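Local coordinates for uncharacterized protein MTH_862 (Methanothermobacter thermautotrophicus, PDB 2R47) that is of unknown function but belongs to a family of uncharacterised archaeal proteins and assembles as two chains whose beta sheets join across the interface, at residues L16-E21 and C142-D147; I29-V34 and L44-V49; D53-P58 and E79-N84. All blocks are in the same frame, centred on the assembly; numbering follows the deposited sequence. Where two conformers were deposited one is given.

Contact 1 (L16-E21 and C142-D147); sequences LGVFRE and CVINAD
Val18 and Phe19, consecutive residues of the helix, close on a single strand side chain, Ile144, in a small apolar contact that buries 122 Å² and contains no hydrogen bond between the segments. It illustrates how one beta-branched residue can serve two helix positions at once. Val18 comes first and points at the strand. With CG1 anti to the carbonyl carbon (chi1 -59°), CG2 is the methyl turned to the strand: it lies 4.0 Å from Ile144 CG2 and only slightly farther from Ile144 CD1, so it meets both ends of the fork. At Phe19 the approach is different. The Ile144 CD1 methyl presses first on the helix backbone, 3.7 Å from Phe19 CA, and then on the ring, where Phe19 CD1 is 4.0 Å from it. The methyl stands at the ring edge, in its plane, and the two side chains cross at about a right angle. Ile144 reaches this far because its CG1 branch runs on nearly fully extended (chi2 161°), while the shorter CG2 branch is left for Val18. The Phe19 ring also pairs edge-to-face with Phe45. Arg20 points away from the strand, and its NE donates a hydrogen bond to Ala48 O. Helix 11-22 lies between helix 40-48 and the last strand of the sheet, Leu16 packing on Leu44 and Ala48 to one side while Val18 and Phe19 meet Ile144 on the other. Strand 142-154 is bonded on one side to strand 118-125 and on the other runs antiparallel to a strand of the second subunit, where Val152 of that subunit packs on Val18.

Contact 2 (I29-V34 and L44-V49); sequences IGFAGV and LFAYAV
Strand 29-33 approaches helix 44-48 most closely at Ile29 and Ala46, whose CA atoms are 8.2 Å apart, too far for any backbone bond; the gap is bridged by side chains from the strand. Within the second segment the N-H of Val49 makes only weak bonds, to Phe45 O and Ala46 O. Phe31 has the largest share of the contact. Its far end enters the helix surface obliquely, with CZ 3.7 Å from Ala46 N, CE1 3.8 Å from Phe45 CB and CE2 3.9 Å from Ala46 CB, so that three neighbouring ring atoms rest on consecutive residues. Of its side chain, Phe45 offers the strand its CB: with CG anti to its carbonyl carbon (chi1 -74°), the ring leads off toward helix 11-22; the two phenylalanine side chains cross at about a right angle. Ile29 CG2 lies over one face of the Phe31 ring, 3.6 Å above its plane and toward the rim, and Ile29 CD1 meets Val49 CG2 at 3.7 Å, details less certain because Ile29 was modelled in two conformers. Shortening Phe31 to an alanine would probably open a gap between strand and helix, leaving Phe45 CB and the backbone at Ala46 without their apolar cover. All five touching residues are buried. Together with strand 53-58, which follows helix 40-48 and pairs in parallel with strand 28-33, the two segments form a beta-alpha-beta unit. Strand 88-91 flanks strand 28-33 on its other side, and helix 11-22 packs beside helix 40-48 through Leu16, Phe19 and His15.

Contact 3 (D53-P58 and E79-N84); sequences DNIFIP and EISPGN
Ile55 leans its longer branch on two backbone carbonyls of the loop, and this is the close part of the contact: its CD1 methyl is 3.5 Å from Gly83 O and 3.7 Å from Ser81 O. The CG1 branch that carries CD1 sits between the backbone N and the carbonyl carbon (chi1 67°) and extends straight from there (chi2 179°), which brings the methyl to both oxygens. Ile55 CG2 lies 3.8 Å from Ser81 O and meets the hydroxyl more loosely, 4.2 Å from Ser81 OG. The two carbonyls belong to the residues flanking Pro82, the centre of an inverse gamma turn closed by a weak bond from Gly83 N to Ser81 O of 2.9 Å. Both oxygens also meet Arg28 NH2, which gives a hydrogen bond to Gly83 O and a weak one to Ser81 O. The outer side of the loop is different in kind. Pro82 is exposed and points away from the strand, as does Asn84, while Glu79 stands in solvent with a long, weak ion pair to Lys67. The loop links strand 74-78, at one edge of the sheet, to strand 88-91 beyond strand 28-33, and passes over Ile55 on the way.

In the fold
Contacts 1 and 2 are core, all their touching residues buried; contact 3 lies farther out, its centre about 13 Å from the chain centre, with only Ile55 buried. The first two each set a helix against the sheet through apolar side chains and meet one another directly, Phe19 CZ lying 3.6 Å from Phe31 CE1, so an aromatic cluster joins them. Contact 3 instead places a methyl on loop carbonyls that also meet an arginine, one of them by a weak bond. It is tied to contact 2 by the parallel ladder between strands 28-33 and 53-58, which includes Phe31 N and Ile55 O, whereas contacts 1 and 3 do not touch, their nearest atoms about 7 Å apart, though both reach the same sheet.

Contact 1 (L16-E21 and C142-D147)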
loop_
_atom_site.group_PDB
_atom_site.type_symbol
_atom_site.label_atom_id
_atom_site.label_comp_id
_atom_site.label_asym_id
_atom_site.label_seq_id
_atom_site.Cartn_x
_atom_site.Cartn_y
_atom_site.Cartn_z
ATOM N N LEU A 16 -4.641 -9.874 -3.369
ATOM C CA LEU A 16 -3.328 -10.517 -3.391
ATOM C C LEU A 16 -3.367 -11.890 -4.083
ATOM O O LEU A 16 -2.457 -12.253 -4.856
ATOM C CB LEU A 16 -2.774 -10.667 -1.950
ATOM C CG LEU A 16 -2.640 -9.369 -1.114
ATOM C CD1 LEU A 16 -2.117 -9.728 0.296
ATOM C CD2 LEU A 16 -1.738 -8.382 -1.833
ATOM N N GLY A 17 -4.415 -12.662 -3.794
ATOM C CA GLY A 17 -4.552 -14.005 -4.388
ATOM C C GLY A 17 -4.618 -14.064 -5.903
ATOM O O GLY A 17 -3.952 -14.915 -6.535
ATOM N N VAL A 18 -5.401 -13.173 -6.513
ATOM C CA VAL A 18 -5.465 -13.157 -7.995
ATOM C C VAL A 18 -4.126 -12.732 -8.593
ATOM O O VAL A 18 -3.770 -13.155 -9.687
ATOM C CB VAL A 18 -6.627 -12.316 -8.564
ATOM C CG1 VAL A 18 -7.970 -12.856 -8.047
ATOM C CG2 VAL A 18 -6.459 -10.813 -8.230
ATOM N N PHE A 19 -3.372 -11.902 -7.873
ATOM C CA PHE A 19 -2.018 -11.553 -8.317
ATOM C C PHE A 19 -1.119 -12.794 -8.219
ATOM O O PHE A 19 -0.403 -13.148 -9.193
ATOM C CB PHE A 19 -1.428 -10.366 -7.499
ATOM C CG PHE A 19 -0.046 -9.938 -7.995
ATOM C CD1 PHE A 19 0.091 -9.278 -9.219
ATOM C CD2 PHE A 19 1.094 -10.291 -7.277
ATOM C CE1 PHE A 19 1.380 -8.930 -9.711
ATOM C CE2 PHE A 19 2.365 -9.963 -7.768
ATOM C CZ PHE A 19 2.493 -9.246 -8.943
ATOM N N ARG A 20 -1.150 -13.477 -7.078
ATOM C CA ARG A 20 -0.345 -14.692 -6.933
ATOM C C ARG A 20 -0.618 -15.685 -8.050
ATOM O O ARG A 20 0.306 -16.287 -8.556
ATOM C CB ARG A 20 -0.660 -15.399 -5.620
ATOM C CG ARG A 20 -0.104 -14.670 -4.428
ATOM C CD ARG A 20 -0.033 -15.601 -3.176
ATOM N NE ARG A 20 -0.036 -14.737 -1.999
ATOM C CZ ARG A 20 -1.121 -14.369 -1.327
ATOM N NH1 ARG A 20 -2.318 -14.859 -1.642
ATOM N NH2 ARG A 20 -0.995 -13.525 -0.286
ATOM N N GLU A 21 -1.889 -15.824 -8.421
ATOM C CA GLU A 21 -2.304 -16.712 -9.510
ATOM C C GLU A 21 -1.754 -16.232 -10.843
ATOM O O GLU A 21 -1.239 -17.051 -11.630
ATOM C CB GLU A 21 -3.830 -16.726 -9.584
ATOM C CG GLU A 21 -4.470 -17.465 -8.450
ATOM C CD GLU A 21 -5.987 -17.328 -8.458
ATOM O OE1 GLU A 21 -6.570 -16.568 -9.277
ATOM O OE2 GLU A 21 -6.607 -17.994 -7.615
ATOM N N CYS A 142 -2.244 -9.135 -18.825
ATOM C CA CYS A 142 -3.209 -9.293 -17.740
ATOM C C CYS A 142 -3.264 -7.955 -17.014
ATOM O O CYS A 142 -2.222 -7.345 -16.811
ATOM C CB CYS A 142 -2.766 -10.422 -16.747
ATOM S SG CYS A 142 -3.721 -10.547 -15.174
ATOM N N VAL A 143 -4.452 -7.515 -16.602
ATOM C CA VAL A 143 -4.553 -6.305 -15.794
ATOM C C VAL A 143 -5.392 -6.689 -14.579
ATOM O O VAL A 143 -6.387 -7.381 -14.723
ATOM C CB VAL A 143 -5.228 -5.087 -16.573
ATOM C CG1 VAL A 143 -5.647 -3.954 -15.578
ATOM C CG2 VAL A 143 -4.235 -4.536 -17.625
ATOM N N ILE A 144 -4.994 -6.250 -13.396
ATOM C CA ILE A 144 -5.811 -6.416 -12.226
ATOM C C ILE A 144 -6.172 -5.006 -11.769
ATOM O O ILE A 144 -5.286 -4.192 -11.547
ATOM C CB ILE A 144 -5.017 -7.143 -11.111
ATOM C CG1 ILE A 144 -4.715 -8.584 -11.564
ATOM C CG2 ILE A 144 -5.868 -7.172 -9.818
ATOM C CD1 ILE A 144 -3.580 -9.256 -10.801
ATOM N N ASN A 145 -7.467 -4.709 -11.751
ATOM C CA ASN A 145 -7.969 -3.385 -11.413
ATOM C C ASN A 145 -8.818 -3.461 -10.154
ATOM O O ASN A 145 -9.681 -4.328 -10.068
ATOM C CB ASN A 145 -8.814 -2.828 -12.562
ATOM C CG ASN A 145 -9.456 -1.492 -12.194
ATOM O OD1 ASN A 145 -8.795 -0.601 -11.678
ATOM N ND2 ASN A 145 -10.755 -1.372 -12.429
ATOM N N ALA A 146 -8.609 -2.579 -9.183
ATOM C CA ALA A 146 -9.496 -2.598 -8.003
ATOM C C ALA A 146 -10.193 -1.257 -7.804
ATOM O O ALA A 146 -9.598 -0.205 -8.112
ATOM C CB ALA A 146 -8.681 -2.908 -6.744
ATOM N N ASP A 147 -11.394 -1.264 -7.201
ATOM C CA ASP A 147 -12.028 -0.017 -6.863
ATOM C C ASP A 147 -12.080 0.078 -5.363
ATOM O O ASP A 147 -12.258 -0.925 -4.687
ATOM C CB ASP A 147 -13.468 0.070 -7.405
ATOM C CG ASP A 147 -13.517 0.069 -8.928
ATOM O OD1 ASP A 147 -12.545 0.436 -9.589
ATOM O OD2 ASP A 147 -14.533 -0.353 -9.473
#

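Contact 2 (I29-V34 and L44-V49)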
loop_
_atom_site.group_PDB
_atom_site.type_symbol
_atom_site.label_atom_id
_atom_site.label_comp_id
_atom_site.label_asym_id
_atom_site.label_seq_id
_atom_site.Cartn_x
_atom_site.Cartn_y
_atom_site.Cartn_z
ATOM N N ILE A 29 9.922 -10.651 -10.815
ATOM C CA ILE A 29 8.901 -9.648 -11.102
ATOM C C ILE A 29 9.469 -8.252 -10.888
ATOM O O ILE A 29 10.199 -8.008 -9.931
ATOM C CB ILE A 29 7.661 -9.850 -10.218
ATOM C CG1 ILE A 29 7.074 -11.250 -10.445
ATOM C CG2 ILE A 29 6.569 -8.772 -10.536
ATOM C CD1 ILE A 29 5.942 -11.594 -9.498
ATOM N N GLY A 30 9.122 -7.347 -11.788
ATOM C CA GLY A 30 9.537 -5.947 -11.718
ATOM C C GLY A 30 8.261 -5.161 -11.561
ATOM O O GLY A 30 7.306 -5.435 -12.266
ATOM N N PHE A 31 8.229 -4.236 -10.608
ATOM C CA PHE A 31 7.059 -3.325 -10.447
ATOM C C PHE A 31 7.559 -1.942 -10.804
ATOM O O PHE A 31 8.516 -1.515 -10.189
ATOM C CB PHE A 31 6.594 -3.320 -8.978
ATOM C CG PHE A 31 6.072 -4.667 -8.497
ATOM C CD1 PHE A 31 4.722 -4.963 -8.556
ATOM C CD2 PHE A 31 6.951 -5.608 -7.926
ATOM C CE1 PHE A 31 4.223 -6.184 -8.079
ATOM C CE2 PHE A 31 6.462 -6.854 -7.449
ATOM C CZ PHE A 31 5.098 -7.129 -7.535
ATOM N N ALA A 32 6.919 -1.274 -11.773
ATOM C CA ALA A 32 7.340 0.072 -12.198
ATOM C C ALA A 32 6.246 1.046 -11.816
ATOM O O ALA A 32 5.080 0.865 -12.170
ATOM C CB ALA A 32 7.573 0.102 -13.700
ATOM N N GLY A 33 6.611 2.085 -11.091
ATOM C CA GLY A 33 5.593 3.077 -10.746
ATOM C C GLY A 33 6.175 4.374 -10.227
ATOM O O GLY A 33 7.389 4.515 -10.027
ATOM N N VAL A 34 5.280 5.311 -9.968
ATOM C CA VAL A 34 5.688 6.604 -9.431
ATOM C C VAL A 34 6.086 6.497 -7.951
ATOM O O VAL A 34 5.287 6.087 -7.111
ATOM C CB VAL A 34 4.540 7.574 -9.570
ATOM C CG1 VAL A 34 4.969 8.949 -9.034
ATOM C CG2 VAL A 34 4.152 7.661 -11.033
ATOM N N LEU A 44 3.485 -4.055 -1.324
ATOM C CA LEU A 44 2.374 -4.922 -0.903
ATOM C C LEU A 44 2.311 -6.172 -1.747
ATOM O O LEU A 44 2.224 -7.303 -1.229
ATOM C CB LEU A 44 1.032 -4.176 -0.952
ATOM C CG LEU A 44 -0.181 -5.051 -0.567
ATOM C CD1 LEU A 44 -0.086 -5.519 0.896
ATOM C CD2 LEU A 44 -1.450 -4.295 -0.822
ATOM N N PHE A 45 2.370 -5.996 -3.055
ATOM C CA PHE A 45 2.236 -7.164 -3.936
ATOM C C PHE A 45 3.505 -8.017 -3.991
ATOM O O PHE A 45 3.425 -9.252 -4.119
ATOM C CB PHE A 45 1.705 -6.740 -5.316
ATOM C CG PHE A 45 0.238 -6.410 -5.269
ATOM C CD1 PHE A 45 -0.705 -7.418 -5.462
ATOM C CD2 PHE A 45 -0.206 -5.144 -4.887
ATOM C CE1 PHE A 45 -2.087 -7.145 -5.395
ATOM C CE2 PHE A 45 -1.570 -4.870 -4.780
ATOM C CZ PHE A 45 -2.519 -5.886 -5.015
ATOM N N ALA A 46 4.664 -7.381 -3.872
ATOM C CA ALA A 46 5.935 -8.117 -3.661
ATOM C C ALA A 46 5.902 -8.996 -2.423
ATOM O O ALA A 46 6.332 -10.171 -2.461
ATOM C CB ALA A 46 7.126 -7.137 -3.584
ATOM N N TYR A 47 5.382 -8.466 -1.321
ATOM C CA TYR A 47 5.151 -9.251 -0.124
ATOM C C TYR A 47 4.320 -10.500 -0.406
ATOM O O TYR A 47 4.634 -11.569 0.095
ATOM C CB TYR A 47 4.460 -8.443 1.007
ATOM C CG TYR A 47 4.504 -9.228 2.331
ATOM C CD1 TYR A 47 5.721 -9.406 3.005
ATOM C CD2 TYR A 47 3.344 -9.817 2.867
ATOM C CE1 TYR A 47 5.794 -10.128 4.205
ATOM C CE2 TYR A 47 3.401 -10.550 4.097
ATOM C CZ TYR A 47 4.641 -10.707 4.728
ATOM O OH TYR A 47 4.762 -11.445 5.927
ATOM N N ALA A 48 3.263 -10.372 -1.187
ATOM C CA ALA A 48 2.394 -11.504 -1.503
ATOM C C ALA A 48 3.126 -12.580 -2.295
ATOM O O ALA A 48 2.710 -13.741 -2.306
ATOM C CB ALA A 48 1.153 -10.994 -2.296
ATOM N N VAL A 49 4.162 -12.171 -3.038
ATOM C CA VAL A 49 4.965 -13.125 -3.808
ATOM C C VAL A 49 6.434 -13.059 -3.400
ATOM O O VAL A 49 7.323 -13.145 -4.248
ATOM C CB VAL A 49 4.793 -12.958 -5.339
ATOM C CG1 VAL A 49 3.337 -13.256 -5.731
ATOM C CG2 VAL A 49 5.228 -11.530 -5.830
#

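Contact 3 (D53-P58 and E79-N84)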
loop_
_atom_site.group_PDB
_atom_site.type_symbol
_atom_site.label_atom_id
_atom_site.label_comp_id
_atom_site.label_asym_id
_atom_site.label_seq_id
_atom_site.Cartn_x
_atom_site.Cartn_y
_atom_site.Cartn_z
ATOM N N ASP A 53 12.010 -13.285 -6.922
ATOM C CA ASP A 53 13.035 -12.240 -6.849
ATOM C C ASP A 53 12.394 -10.992 -7.471
ATOM O O ASP A 53 12.087 -10.939 -8.672
ATOM C CB ASP A 53 14.338 -12.627 -7.580
ATOM C CG ASP A 53 15.342 -13.398 -6.678
ATOM O OD1 ASP A 53 15.105 -13.592 -5.461
ATOM O OD2 ASP A 53 16.411 -13.795 -7.207
ATOM N N ASN A 54 12.160 -9.975 -6.629
ATOM C CA ASN A 54 11.324 -8.840 -7.057
ATOM C C ASN A 54 12.127 -7.543 -7.010
ATOM O O ASN A 54 13.007 -7.353 -6.125
ATOM C CB ASN A 54 10.174 -8.681 -6.082
ATOM C CG ASN A 54 9.263 -9.930 -6.032
ATOM O OD1 ASN A 54 8.943 -10.483 -7.078
ATOM N ND2 ASN A 54 8.894 -10.361 -4.834
ATOM N N ILE A 55 11.809 -6.658 -7.923
ATOM C CA ILE A 55 12.442 -5.332 -7.940
ATOM C C ILE A 55 11.415 -4.211 -8.152
ATOM O O ILE A 55 10.319 -4.445 -8.702
ATOM C CB ILE A 55 13.539 -5.199 -9.063
ATOM C CG1 ILE A 55 12.904 -5.256 -10.462
ATOM C CG2 ILE A 55 14.667 -6.307 -8.953
ATOM C CD1 ILE A 55 13.967 -5.087 -11.648
ATOM N N PHE A 56 11.804 -2.983 -7.756
ATOM C CA PHE A 56 10.939 -1.790 -7.931
ATOM C C PHE A 56 11.682 -0.863 -8.876
ATOM O O PHE A 56 12.851 -0.528 -8.620
ATOM C CB PHE A 56 10.712 -1.077 -6.618
ATOM C CG PHE A 56 9.992 0.258 -6.796
ATOM C CD1 PHE A 56 8.679 0.264 -7.300
ATOM C CD2 PHE A 56 10.635 1.468 -6.546
ATOM C CE1 PHE A 56 7.995 1.456 -7.526
ATOM C CE2 PHE A 56 9.960 2.682 -6.776
ATOM C CZ PHE A 56 8.655 2.673 -7.273
ATOM N N ILE A 57 11.012 -0.477 -9.952
ATOM C CA ILE A 57 11.579 0.412 -10.957
ATOM C C ILE A 57 10.888 1.756 -10.762
ATOM O O ILE A 57 9.687 1.833 -10.924
ATOM C CB ILE A 57 11.289 -0.139 -12.369
ATOM C CG1 ILE A 57 11.983 -1.499 -12.588
ATOM C CG2 ILE A 57 11.642 0.898 -13.484
ATOM C CD1 ILE A 57 11.278 -2.291 -13.690
ATOM N N PRO A 58 11.651 2.801 -10.398
ATOM C CA PRO A 58 11.049 4.110 -10.229
ATOM C C PRO A 58 10.772 4.781 -11.581
ATOM O O PRO A 58 11.670 4.935 -12.422
ATOM C CB PRO A 58 12.095 4.870 -9.410
ATOM C CG PRO A 58 13.427 4.313 -9.883
ATOM C CD PRO A 58 13.110 2.818 -10.108
ATOM N N GLU A 79 19.587 -3.159 -2.678
ATOM C CA GLU A 79 20.570 -2.536 -3.600
ATOM C C GLU A 79 20.036 -2.344 -5.011
ATOM O O GLU A 79 19.033 -2.953 -5.407
ATOM C CB GLU A 79 21.864 -3.335 -3.645
ATOM C CG GLU A 79 21.730 -4.672 -4.281
ATOM C CD GLU A 79 23.030 -5.490 -4.148
ATOM O OE1 GLU A 79 24.031 -4.959 -3.584
ATOM O OE2 GLU A 79 23.035 -6.645 -4.602
ATOM N N ILE A 80 20.708 -1.496 -5.774
ATOM C CA ILE A 80 20.400 -1.317 -7.198
ATOM C C ILE A 80 20.547 -2.663 -7.924
ATOM O O ILE A 80 21.515 -3.405 -7.693
ATOM C CB ILE A 80 21.363 -0.250 -7.857
ATOM C CG1 ILE A 80 21.114 1.167 -7.302
ATOM C CG2 ILE A 80 21.271 -0.286 -9.387
ATOM C CD1 ILE A 80 19.874 1.839 -7.797
ATOM N N SER A 81 19.603 -2.967 -8.816
ATOM C CA SER A 81 19.490 -4.292 -9.410
ATOM C C SER A 81 18.728 -4.238 -10.729
ATOM O O SER A 81 17.561 -4.581 -10.766
ATOM C CB SER A 81 18.836 -5.281 -8.406
ATOM O OG SER A 81 18.850 -6.624 -8.904
ATOM N N PRO A 82 19.382 -3.774 -11.821
ATOM C CA PRO A 82 18.688 -3.596 -13.091
ATOM C C PRO A 82 18.698 -4.924 -13.885
ATOM O O PRO A 82 19.186 -4.983 -15.007
ATOM C CB PRO A 82 19.517 -2.496 -13.778
ATOM C CG PRO A 82 20.942 -2.759 -13.338
ATOM C CD PRO A 82 20.802 -3.340 -11.906
ATOM N N GLY A 83 18.206 -5.978 -13.276
ATOM C CA GLY A 83 18.046 -7.245 -13.981
ATOM C C GLY A 83 16.698 -7.258 -14.660
ATOM O O GLY A 83 15.687 -6.812 -14.102
ATOM N N ASN A 84 16.635 -7.821 -15.852
ATOM C CA ASN A 84 15.331 -7.877 -16.458
ATOM C C ASN A 84 14.456 -8.930 -15.765
ATOM O O ASN A 84 14.928 -9.719 -14.906
ATOM C CB ASN A 84 15.397 -7.959 -17.997
ATOM C CG ASN A 84 15.958 -9.214 -18.478
ATOM O OD1 ASN A 84 16.218 -9.357 -19.681
ATOM N ND2 ASN A 84 16.181 -10.142 -17.581
#